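Local coordinates for protein ComZ (Thermus thermophilus, PDB 6QVI) that probably acts as a minor pilin at the pilus tip, serving as a receptor for DNA during natural transformation, at residues Thr13-Gly24 with Ser112-Val123; Phe428-Val436 with Ile497-Leu508. One frame throughout, in Å; residues are numbered along the deposited sequence.

In the fold
Interactions 1 and 2 belong to the two different domains of one chain. Interaction 1 packs helix 12-40 on the antiparallel sheet of the pseudopilin-like domain; interaction 2 lies in the beta-solenoid domain. The centre of interaction 1 lies about 45 Å from the centre of the chain, that of interaction 2 about 10 Å. The two contact centres are about 50 Å apart and their nearest atoms about 30 Å, so neither touches the other. What relates them is topology: the solenoid is inserted between strands 120-130 and 517-529, and residues 497-508 lie on the return path to the pilin sheet. Each contact thus belongs to one domain of a probable tip-located DNA receptor.

Interaction 1. Residues Thr13-Gly24 with Ser112-Val123; sequences TSVQAFYAAEAG and SEGTSGGAKARV
Ala-17 and Ala-21, one helical turn apart, bring helix 13-24 down onto the hairpin of residues 112-123. The CB of Ala-17 meets the CB of Ala-119 at 3.6 Å, and further along Ala-21 CB lies 3.8 Å from CG1 of Val-123. At Ala-21 the backbones come close, its CA 4.0 Å from the CA of Gly-114, which has no side chain to hold them apart. Phe-18 reaches the same row from the flank: its CB leaves the helix away from the hairpin, but the ring swings back so that CD1 rests obliquely 3.5 Å from Ala-121 CB.

Ser-116 can be followed outward atom by atom. Its CB points at the helix and lies 3.5 Å from the backbone O of Gln-16. The turn about CA-CB (chi1 153°) sets OG roughly opposite the backbone N and within 3.3 Å of Gln-16 CB. The hydroxyl thus brushes aliphatic carbon on this side, while its polar partner, through a weak hydrogen bond, is Val-91 O. At the other end Ser-112 OG donates to Ala-21 O; the modelled 2.5 Å is short, and at this resolution the length should not be read as unusual strength.

Here is a small-residue interface that seats the helix on a sheet, as in type IV pilins. The helix runs at 144° to strand 112-115 and at 40° to strand 120-123. Beyond the hairpin, strand 90-100 pairs with one arm and strand 517-529 with the other; Tyr-523, in the latter, holds the carboxylate of Glu-22 by a hydrogen bond.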
loop_
_atom_site.group_PDB
_atom_site.type_symbol
_atom_site.label_atom_id
_atom_site.label_comp_id
_atom_site.label_asym_id
_atom_site.label_seq_id
_atom_site.Cartn_x
_atom_site.Cartn_y
_atom_site.Cartn_z
ATOM N N THR A 13 -10.369 33.749 -40.118
ATOM C CA THR A 13 -10.858 32.401 -40.427
ATOM C C THR A 13 -9.991 31.316 -39.790
ATOM O O THR A 13 -10.490 30.438 -39.071
ATOM C CB THR A 13 -10.867 32.198 -41.954
ATOM O OG1 THR A 13 -11.511 33.310 -42.604
ATOM C CG2 THR A 13 -11.521 30.854 -42.341
ATOM N N SER A 14 -8.686 31.353 -40.063
ATOM C CA SER A 14 -7.818 30.303 -39.564
ATOM C C SER A 14 -7.761 30.355 -38.041
ATOM O O SER A 14 -7.836 29.317 -37.374
ATOM C CB SER A 14 -6.435 30.410 -40.219
ATOM O OG SER A 14 -5.777 31.627 -39.891
ATOM N N VAL A 15 -7.727 31.567 -37.477
ATOM C CA VAL A 15 -7.712 31.699 -36.034
ATOM C C VAL A 15 -8.942 31.016 -35.443
ATOM O O VAL A 15 -8.847 30.335 -34.408
ATOM C CB VAL A 15 -7.574 33.175 -35.618
ATOM C CG1 VAL A 15 -7.816 33.325 -34.144
ATOM C CG2 VAL A 15 -6.163 33.645 -35.874
ATOM N N GLN A 16 -10.109 31.144 -36.088
ATOM C CA GLN A 16 -11.246 30.418 -35.525
ATOM C C GLN A 16 -11.102 28.908 -35.700
ATOM O O GLN A 16 -11.635 28.143 -34.900
ATOM C CB GLN A 16 -12.584 30.896 -36.162
ATOM C CG GLN A 16 -12.815 32.408 -36.205
ATOM C CD GLN A 16 -14.009 32.836 -37.112
ATOM O OE1 GLN A 16 -14.824 33.678 -36.720
ATOM N NE2 GLN A 16 -14.143 32.198 -38.279
ATOM N N ALA A 17 -10.323 28.470 -36.671
ATOM C CA ALA A 17 -10.155 27.031 -36.804
ATOM C C ALA A 17 -9.239 26.513 -35.707
ATOM O O ALA A 17 -9.548 25.519 -35.017
ATOM C CB ALA A 17 -9.586 26.696 -38.193
ATOM N N PHE A 18 -8.178 27.280 -35.450
ATOM C CA PHE A 18 -7.287 27.011 -34.338
ATOM C C PHE A 18 -8.042 26.999 -33.014
ATOM O O PHE A 18 -7.902 26.058 -32.230
ATOM C CB PHE A 18 -6.196 28.054 -34.351
ATOM C CG PHE A 18 -5.043 27.680 -35.213
ATOM C CD1 PHE A 18 -4.649 26.354 -35.312
ATOM C CD2 PHE A 18 -4.394 28.638 -35.978
ATOM C CE1 PHE A 18 -3.593 25.999 -36.107
ATOM C CE2 PHE A 18 -3.335 28.283 -36.795
ATOM C CZ PHE A 18 -2.934 26.959 -36.858
ATOM N N TYR A 19 -8.872 27.988 -32.763
ATOM C CA TYR A 19 -9.606 28.028 -31.518
ATOM C C TYR A 19 -10.479 26.833 -31.363
ATOM O O TYR A 19 -10.656 26.333 -30.299
ATOM C CB TYR A 19 -10.452 29.273 -31.415
ATOM C CG TYR A 19 -11.379 29.251 -30.246
ATOM C CD1 TYR A 19 -10.967 29.679 -29.015
ATOM C CD2 TYR A 19 -12.652 28.792 -30.368
ATOM C CE1 TYR A 19 -11.806 29.649 -27.932
ATOM C CE2 TYR A 19 -13.496 28.752 -29.294
ATOM C CZ TYR A 19 -13.062 29.186 -28.080
ATOM O OH TYR A 19 -13.896 29.161 -27.007
ATOM N N ALA A 20 -11.006 26.348 -32.446
ATOM C CA ALA A 20 -11.856 25.216 -32.358
ATOM C C ALA A 20 -11.061 24.041 -31.918
ATOM O O ALA A 20 -11.480 23.306 -31.087
ATOM C CB ALA A 20 -12.469 24.937 -33.694
ATOM N N ALA A 21 -9.903 23.848 -32.493
ATOM C CA ALA A 21 -9.100 22.715 -32.129
ATOM C C ALA A 21 -8.567 22.851 -30.733
ATOM O O ALA A 21 -8.616 21.933 -29.960
ATOM C CB ALA A 21 -7.970 22.561 -33.104
ATOM N N GLU A 22 -8.070 24.021 -30.420
ATOM C CA GLU A 22 -7.502 24.288 -29.103
ATOM C C GLU A 22 -8.562 24.184 -28.017
ATOM O O GLU A 22 -8.241 23.907 -26.855
ATOM C CB GLU A 22 -6.927 25.695 -29.067
ATOM C CG GLU A 22 -5.500 25.812 -29.453
ATOM C CD GLU A 22 -4.573 25.474 -28.316
ATOM O OE1 GLU A 22 -3.525 24.846 -28.579
ATOM O OE2 GLU A 22 -4.894 25.831 -27.156
ATOM N N ALA A 23 -9.830 24.358 -28.382
ATOM C CA ALA A 23 -10.893 24.070 -27.442
ATOM C C ALA A 23 -10.916 22.594 -27.095
ATOM O O ALA A 23 -11.117 22.218 -25.926
ATOM C CB ALA A 23 -12.251 24.509 -28.008
ATOM N N GLY A 24 -10.727 21.738 -28.097
ATOM C CA GLY A 24 -10.780 20.313 -27.825
ATOM C C GLY A 24 -9.581 19.832 -27.035
ATOM O O GLY A 24 -9.716 19.086 -26.068
ATOM N N SER A 112 -6.641 16.730 -31.346
ATOM C CA SER A 112 -7.905 17.368 -31.546
ATOM C C SER A 112 -7.964 18.050 -32.897
ATOM O O SER A 112 -7.378 19.065 -33.075
ATOM C CB SER A 112 -8.097 18.375 -30.434
ATOM O OG SER A 112 -8.693 19.558 -30.868
ATOM N N GLU A 113 -8.682 17.475 -33.845
ATOM C CA GLU A 113 -8.860 18.039 -35.170
ATOM C C GLU A 113 -10.022 18.981 -35.141
ATOM O O GLU A 113 -11.097 18.560 -34.931
ATOM C CB GLU A 113 -9.231 16.946 -36.144
ATOM C CG GLU A 113 -8.120 15.986 -36.493
ATOM C CD GLU A 113 -8.586 14.813 -37.327
ATOM O OE1 GLU A 113 -8.220 13.667 -37.026
ATOM O OE2 GLU A 113 -9.319 15.028 -38.298
ATOM N N GLY A 114 -9.824 20.255 -35.392
ATOM C CA GLY A 114 -10.928 21.190 -35.363
ATOM C C GLY A 114 -11.292 21.809 -36.691
ATOM O O GLY A 114 -10.497 21.852 -37.584
ATOM N N THR A 115 -12.536 22.228 -36.839
ATOM C CA THR A 115 -12.981 22.860 -38.065
ATOM C C THR A 115 -13.858 24.002 -37.739
ATOM O O THR A 115 -14.612 23.913 -36.835
ATOM C CB THR A 115 -13.838 21.981 -38.954
ATOM O OG1 THR A 115 -15.064 21.737 -38.299
ATOM C CG2 THR A 115 -13.196 20.685 -39.259
ATOM N N SER A 116 -13.793 25.060 -38.517
ATOM C CA SER A 116 -14.632 26.208 -38.269
ATOM C C SER A 116 -14.796 27.048 -39.503
ATOM O O SER A 116 -13.898 27.780 -39.849
ATOM C CB SER A 116 -14.049 27.060 -37.161
ATOM O OG SER A 116 -14.433 28.404 -37.284
ATOM N N GLY A 117 -15.953 26.978 -40.150
ATOM C CA GLY A 117 -16.162 27.787 -41.325
ATOM C C GLY A 117 -15.211 27.456 -42.449
ATOM O O GLY A 117 -14.449 28.321 -42.891
ATOM N N GLY A 118 -15.205 26.196 -42.883
ATOM C CA GLY A 118 -14.379 25.807 -44.012
ATOM C C GLY A 118 -12.885 25.928 -43.805
ATOM O O GLY A 118 -12.136 25.927 -44.785
ATOM N N ALA A 119 -12.436 26.080 -42.564
ATOM C CA ALA A 119 -11.025 26.037 -42.208
ATOM C C ALA A 119 -10.824 24.902 -41.213
ATOM O O ALA A 119 -11.603 24.734 -40.263
ATOM C CB ALA A 119 -10.528 27.365 -41.622
ATOM N N LYS A 120 -9.778 24.136 -41.433
ATOM C CA LYS A 120 -9.514 22.966 -40.631
ATOM C C LYS A 120 -8.115 23.119 -40.039
ATOM O O LYS A 120 -7.155 23.499 -40.742
ATOM C CB LYS A 120 -9.661 21.702 -41.497
ATOM C CG LYS A 120 -9.537 20.375 -40.764
ATOM C CD LYS A 120 -9.792 19.174 -41.706
ATOM C CE LYS A 120 -9.491 17.847 -40.979
ATOM N NZ LYS A 120 -9.573 16.605 -41.821
ATOM N N ALA A 121 -8.023 22.862 -38.733
ATOM C CA ALA A 121 -6.780 22.913 -37.976
ATOM C C ALA A 121 -6.688 21.697 -37.065
ATOM O O ALA A 121 -7.691 21.168 -36.565
ATOM C CB ALA A 121 -6.674 24.178 -37.118
ATOM N N ARG A 122 -5.459 21.328 -36.766
ATOM C CA ARG A 122 -5.154 20.151 -35.966
ATOM C C ARG A 122 -4.146 20.556 -34.898
ATOM O O ARG A 122 -3.096 21.151 -35.218
ATOM C CB ARG A 122 -4.578 19.068 -36.881
ATOM C CG ARG A 122 -4.454 17.677 -36.362
ATOM C CD ARG A 122 -3.950 16.835 -37.512
ATOM N NE ARG A 122 -3.034 15.807 -37.056
ATOM C CZ ARG A 122 -3.404 14.557 -36.819
ATOM N NH1 ARG A 122 -4.672 14.189 -37.012
ATOM N NH2 ARG A 122 -2.502 13.680 -36.397
ATOM N N VAL A 123 -4.441 20.236 -33.638
ATOM C CA VAL A 123 -3.461 20.497 -32.587
ATOM C C VAL A 123 -3.262 19.239 -31.752
ATOM O O VAL A 123 -4.187 18.450 -31.520
ATOM C CB VAL A 123 -3.872 21.688 -31.688
ATOM C CG1 VAL A 123 -4.259 22.856 -32.545
ATOM C CG2 VAL A 123 -4.958 21.335 -30.719
#

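Interaction 2. Residues Phe428-Val436 with Ile497-Leu508; sequences FPNHALGFV and IRIPKENRPALL
Pro-429, preceded by a cis peptide bond, is pressed into the 497-500 chain and makes the dense end of this contact. Its CG lies 3.3 Å from Arg-498 O and 3.8 Å from CD of Pro-500, the two proline rings crossing at about a right angle. Alongside, the Phe-428 ring receives Ile-497 at its edge, where CD2 is 3.9 Å from the Ile-497 CG2 methyl. Ile-499 uses both branches: CG2 lies against Pro-429, while CD1, at the end of the CG1 branch, approaches Phe-428 CZ at 3.9 Å and Ala-432 CB at the start of the strand.

By contrast, one polar bond closes the partly exposed margin, the solvent side of the contact. With CG opposite its own backbone N (chi1 -171°), Asn-503 presents ND2 to Asn-430 O at 2.7 Å, and the N-H points at the acceptor at 155°. The oxygen lies near the amide plane of Asn-503, yet the donor sits well above the carbonyl plane of Asn-430, 54° out of it.

Along strand 432-436 the contacts are fewer but still buried. Pro-505 CG lies 4.0 Å from Gly-434 N, and Val-436 CG2 passes Leu-508 CD2 at 3.8 Å as the two side chains slide by in opposite directions.

An irregular chain thus runs alongside strand 432-437 on the beta-solenoid, where strands of successive coils pair in parallel. Strands 398-406 and 451-454 flank this strand; Pro-505 also touches Thr-400 of the first and Pro-451 of the second, while helix 294-301 adjoins Val-436 and Leu-507.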
loop_
_atom_site.group_PDB
_atom_site.type_symbol
_atom_site.label_atom_id
_atom_site.label_comp_id
_atom_site.label_asym_id
_atom_site.label_seq_id
_atom_site.Cartn_x
_atom_site.Cartn_y
_atom_site.Cartn_z
ATOM N N PHE A 428 -12.831 -1.497 11.500
ATOM C CA PHE A 428 -11.786 -1.654 10.504
ATOM C C PHE A 428 -12.376 -1.573 9.097
ATOM O O PHE A 428 -13.428 -2.163 8.827
ATOM C CB PHE A 428 -11.110 -3.006 10.678
ATOM C CG PHE A 428 -9.638 -2.989 10.425
ATOM C CD1 PHE A 428 -8.794 -2.256 11.240
ATOM C CD2 PHE A 428 -9.097 -3.681 9.353
ATOM C CE1 PHE A 428 -7.428 -2.233 11.013
ATOM C CE2 PHE A 428 -7.733 -3.656 9.113
ATOM C CZ PHE A 428 -6.894 -2.927 9.954
ATOM N N PRO A 429 -11.699 -0.897 8.164
ATOM C CA PRO A 429 -10.411 -0.265 8.424
ATOM C C PRO A 429 -10.531 1.236 8.638
ATOM O O PRO A 429 -9.591 1.962 8.317
ATOM C CB PRO A 429 -9.623 -0.557 7.151
ATOM C CG PRO A 429 -10.693 -0.625 6.064
ATOM C CD PRO A 429 -12.053 -0.797 6.741
ATOM N N ASN A 430 -11.668 1.654 9.137
ATOM C CA ASN A 430 -11.783 3.028 9.454
ATOM C C ASN A 430 -11.296 3.166 10.885
ATOM O O ASN A 430 -11.536 4.197 11.452
ATOM C CB ASN A 430 -13.226 3.459 9.386
ATOM C CG ASN A 430 -13.727 3.576 7.973
ATOM O OD1 ASN A 430 -13.033 3.223 7.038
ATOM N ND2 ASN A 430 -14.936 4.076 7.812
ATOM N N HIS A 431 -10.523 2.247 11.416
ATOM C CA HIS A 431 -10.044 2.373 12.760
ATOM C C HIS A 431 -8.924 1.406 12.839
ATOM O O HIS A 431 -9.146 0.232 12.975
ATOM C CB HIS A 431 -11.126 1.934 13.693
ATOM C CG HIS A 431 -10.718 1.940 15.115
ATOM N ND1 HIS A 431 -11.366 1.193 16.065
ATOM C CD2 HIS A 431 -9.729 2.596 15.754
ATOM C CE1 HIS A 431 -10.794 1.393 17.234
ATOM N NE2 HIS A 431 -9.798 2.236 17.071
ATOM N N ALA A 432 -7.706 1.895 12.763
ATOM C CA ALA A 432 -6.578 1.005 12.757
ATOM C C ALA A 432 -5.435 1.415 13.633
ATOM O O ALA A 432 -5.136 2.571 13.783
ATOM C CB ALA A 432 -6.082 0.885 11.342
ATOM N N LEU A 433 -4.777 0.427 14.195
ATOM C CA LEU A 433 -3.601 0.671 15.020
ATOM C C LEU A 433 -2.434 -0.011 14.336
ATOM O O LEU A 433 -2.500 -1.206 14.027
ATOM C CB LEU A 433 -3.783 0.129 16.437
ATOM C CG LEU A 433 -2.564 0.299 17.332
ATOM C CD1 LEU A 433 -2.219 1.766 17.404
ATOM C CD2 LEU A 433 -2.832 -0.288 18.721
ATOM N N GLY A 434 -1.391 0.748 14.064
ATOM C CA GLY A 434 -0.240 0.226 13.364
ATOM C C GLY A 434 0.906 -0.066 14.306
ATOM O O GLY A 434 1.052 0.565 15.350
ATOM N N PHE A 435 1.767 -0.989 13.894
ATOM C CA PHE A 435 2.892 -1.379 14.729
ATOM C C PHE A 435 4.166 -1.354 13.908
ATOM O O PHE A 435 4.280 -2.072 12.905
ATOM C CB PHE A 435 2.655 -2.757 15.328
ATOM C CG PHE A 435 1.564 -2.762 16.348
ATOM C CD1 PHE A 435 1.864 -2.599 17.696
ATOM C CD2 PHE A 435 0.231 -2.866 15.959
ATOM C CE1 PHE A 435 0.869 -2.572 18.635
ATOM C CE2 PHE A 435 -0.765 -2.839 16.899
ATOM C CZ PHE A 435 -0.446 -2.697 18.245
ATOM N N VAL A 436 5.129 -0.562 14.358
ATOM C CA VAL A 436 6.462 -0.552 13.781
ATOM C C VAL A 436 7.367 -1.192 14.815
ATOM O O VAL A 436 7.404 -0.755 15.970
ATOM C CB VAL A 436 6.925 0.868 13.413
ATOM C CG1 VAL A 436 8.339 0.864 12.836
ATOM C CG2 VAL A 436 5.954 1.481 12.416
ATOM N N ILE A 497 -6.151 -6.561 4.087
ATOM C CA ILE A 497 -7.295 -5.673 4.142
ATOM C C ILE A 497 -6.798 -4.268 3.830
ATOM O O ILE A 497 -6.082 -3.658 4.633
ATOM C CB ILE A 497 -7.985 -5.712 5.505
ATOM C CG1 ILE A 497 -8.518 -7.100 5.790
ATOM C CG2 ILE A 497 -9.114 -4.704 5.572
ATOM C CD1 ILE A 497 -9.341 -7.174 7.074
ATOM N N ARG A 498 -7.218 -3.741 2.689
ATOM C CA ARG A 498 -6.812 -2.409 2.285
ATOM C C ARG A 498 -7.272 -1.403 3.324
ATOM O O ARG A 498 -8.378 -1.499 3.848
ATOM C CB ARG A 498 -7.417 -2.087 0.922
ATOM C CG ARG A 498 -7.604 -0.612 0.600
ATOM C CD ARG A 498 -8.394 -0.428 -0.717
ATOM N NE ARG A 498 -7.554 -0.518 -1.908
ATOM C CZ ARG A 498 -8.003 -0.799 -3.131
ATOM N NH1 ARG A 498 -9.296 -1.021 -3.338
ATOM N NH2 ARG A 498 -7.158 -0.845 -4.158
ATOM N N ILE A 499 -6.398 -0.471 3.668
ATOM C CA ILE A 499 -6.742 0.647 4.542
ATOM C C ILE A 499 -6.730 1.908 3.702
ATOM O O ILE A 499 -5.700 2.225 3.081
ATOM C CB ILE A 499 -5.813 0.748 5.764
ATOM C CG1 ILE A 499 -5.590 -0.629 6.383
ATOM C CG2 ILE A 499 -6.392 1.680 6.800
ATOM C CD1 ILE A 499 -4.739 -0.595 7.667
ATOM N N PRO A 500 -7.850 2.639 3.604
ATOM C CA PRO A 500 -7.916 3.843 2.769
ATOM C C PRO A 500 -6.872 4.882 3.167
ATOM O O PRO A 500 -6.528 5.008 4.344
ATOM C CB PRO A 500 -9.345 4.360 2.998
ATOM C CG PRO A 500 -9.838 3.662 4.241
ATOM C CD PRO A 500 -9.134 2.339 4.267
ATOM N N LYS A 501 -6.335 5.610 2.169
ATOM C CA LYS A 501 -5.149 6.421 2.435
ATOM C C LYS A 501 -5.422 7.409 3.570
ATOM O O LYS A 501 -4.577 7.598 4.451
ATOM C CB LYS A 501 -4.711 7.180 1.170
ATOM C CG LYS A 501 -3.586 8.201 1.427
ATOM C CD LYS A 501 -2.197 7.603 1.121
ATOM C CE LYS A 501 -1.046 8.498 1.593
ATOM N NZ LYS A 501 -0.915 8.444 3.097
ATOM N N GLU A 502 -6.604 8.033 3.583
ATOM C CA GLU A 502 -7.020 8.783 4.759
ATOM C C GLU A 502 -7.341 7.769 5.834
ATOM O O GLU A 502 -7.869 6.702 5.538
ATOM C CB GLU A 502 -8.217 9.712 4.475
ATOM C CG GLU A 502 -9.637 9.085 4.295
ATOM C CD GLU A 502 -10.017 8.805 2.836
ATOM O OE1 GLU A 502 -10.929 9.496 2.281
ATOM O OE2 GLU A 502 -9.344 7.984 2.215
ATOM N N ASN A 503 -7.041 8.115 7.081
ATOM C CA ASN A 503 -7.299 7.242 8.222
ATOM C C ASN A 503 -6.445 5.965 8.138
ATOM O O ASN A 503 -6.866 4.875 8.536
ATOM C CB ASN A 503 -8.807 6.926 8.312
ATOM C CG ASN A 503 -9.190 6.200 9.575
ATOM O OD1 ASN A 503 -8.336 5.842 10.389
ATOM N ND2 ASN A 503 -10.479 5.976 9.749
ATOM N N ARG A 504 -5.235 6.105 7.606
ATOM C CA ARG A 504 -4.140 5.140 7.565
ATOM C C ARG A 504 -3.042 5.599 8.502
ATOM O O ARG A 504 -2.664 6.776 8.425
ATOM C CB ARG A 504 -3.602 5.065 6.146
ATOM C CG ARG A 504 -2.306 4.349 5.935
ATOM C CD ARG A 504 -2.317 3.585 4.621
ATOM N NE ARG A 504 -0.949 3.250 4.232
ATOM C CZ ARG A 504 -0.285 2.170 4.646
ATOM N NH1 ARG A 504 -0.848 1.290 5.478
ATOM N NH2 ARG A 504 0.959 1.969 4.230
ATOM N N PRO A 505 -2.455 4.729 9.353
ATOM C CA PRO A 505 -1.439 5.228 10.286
ATOM C C PRO A 505 -0.335 5.981 9.560
ATOM O O PRO A 505 0.440 5.393 8.795
ATOM C CB PRO A 505 -0.916 3.950 10.952
ATOM C CG PRO A 505 -2.057 3.009 10.892
ATOM C CD PRO A 505 -2.785 3.312 9.607
ATOM N N ALA A 506 -0.271 7.295 9.818
ATOM C CA ALA A 506 0.659 8.177 9.121
ATOM C C ALA A 506 2.103 7.677 9.217
ATOM O O ALA A 506 2.896 7.870 8.275
ATOM C CB ALA A 506 0.548 9.601 9.672
ATOM N N LEU A 507 2.497 7.066 10.352
ATOM C CA LEU A 507 3.926 6.815 10.447
ATOM C C LEU A 507 4.326 5.430 9.931
ATOM O O LEU A 507 5.494 5.034 10.071
ATOM C CB LEU A 507 4.425 7.042 11.876
ATOM C CG LEU A 507 4.156 8.437 12.459
ATOM C CD1 LEU A 507 4.586 8.379 13.951
ATOM C CD2 LEU A 507 4.769 9.631 11.722
ATOM N N LEU A 508 3.464 4.789 9.205
ATOM C CA LEU A 508 3.767 3.551 8.514
ATOM C C LEU A 508 4.268 3.865 7.097
ATOM O O LEU A 508 4.101 4.976 6.607
ATOM C CB LEU A 508 2.501 2.698 8.438
ATOM C CG LEU A 508 2.188 1.696 9.534
ATOM C CD1 LEU A 508 2.928 0.383 9.310
ATOM C CD2 LEU A 508 2.549 2.290 10.872
#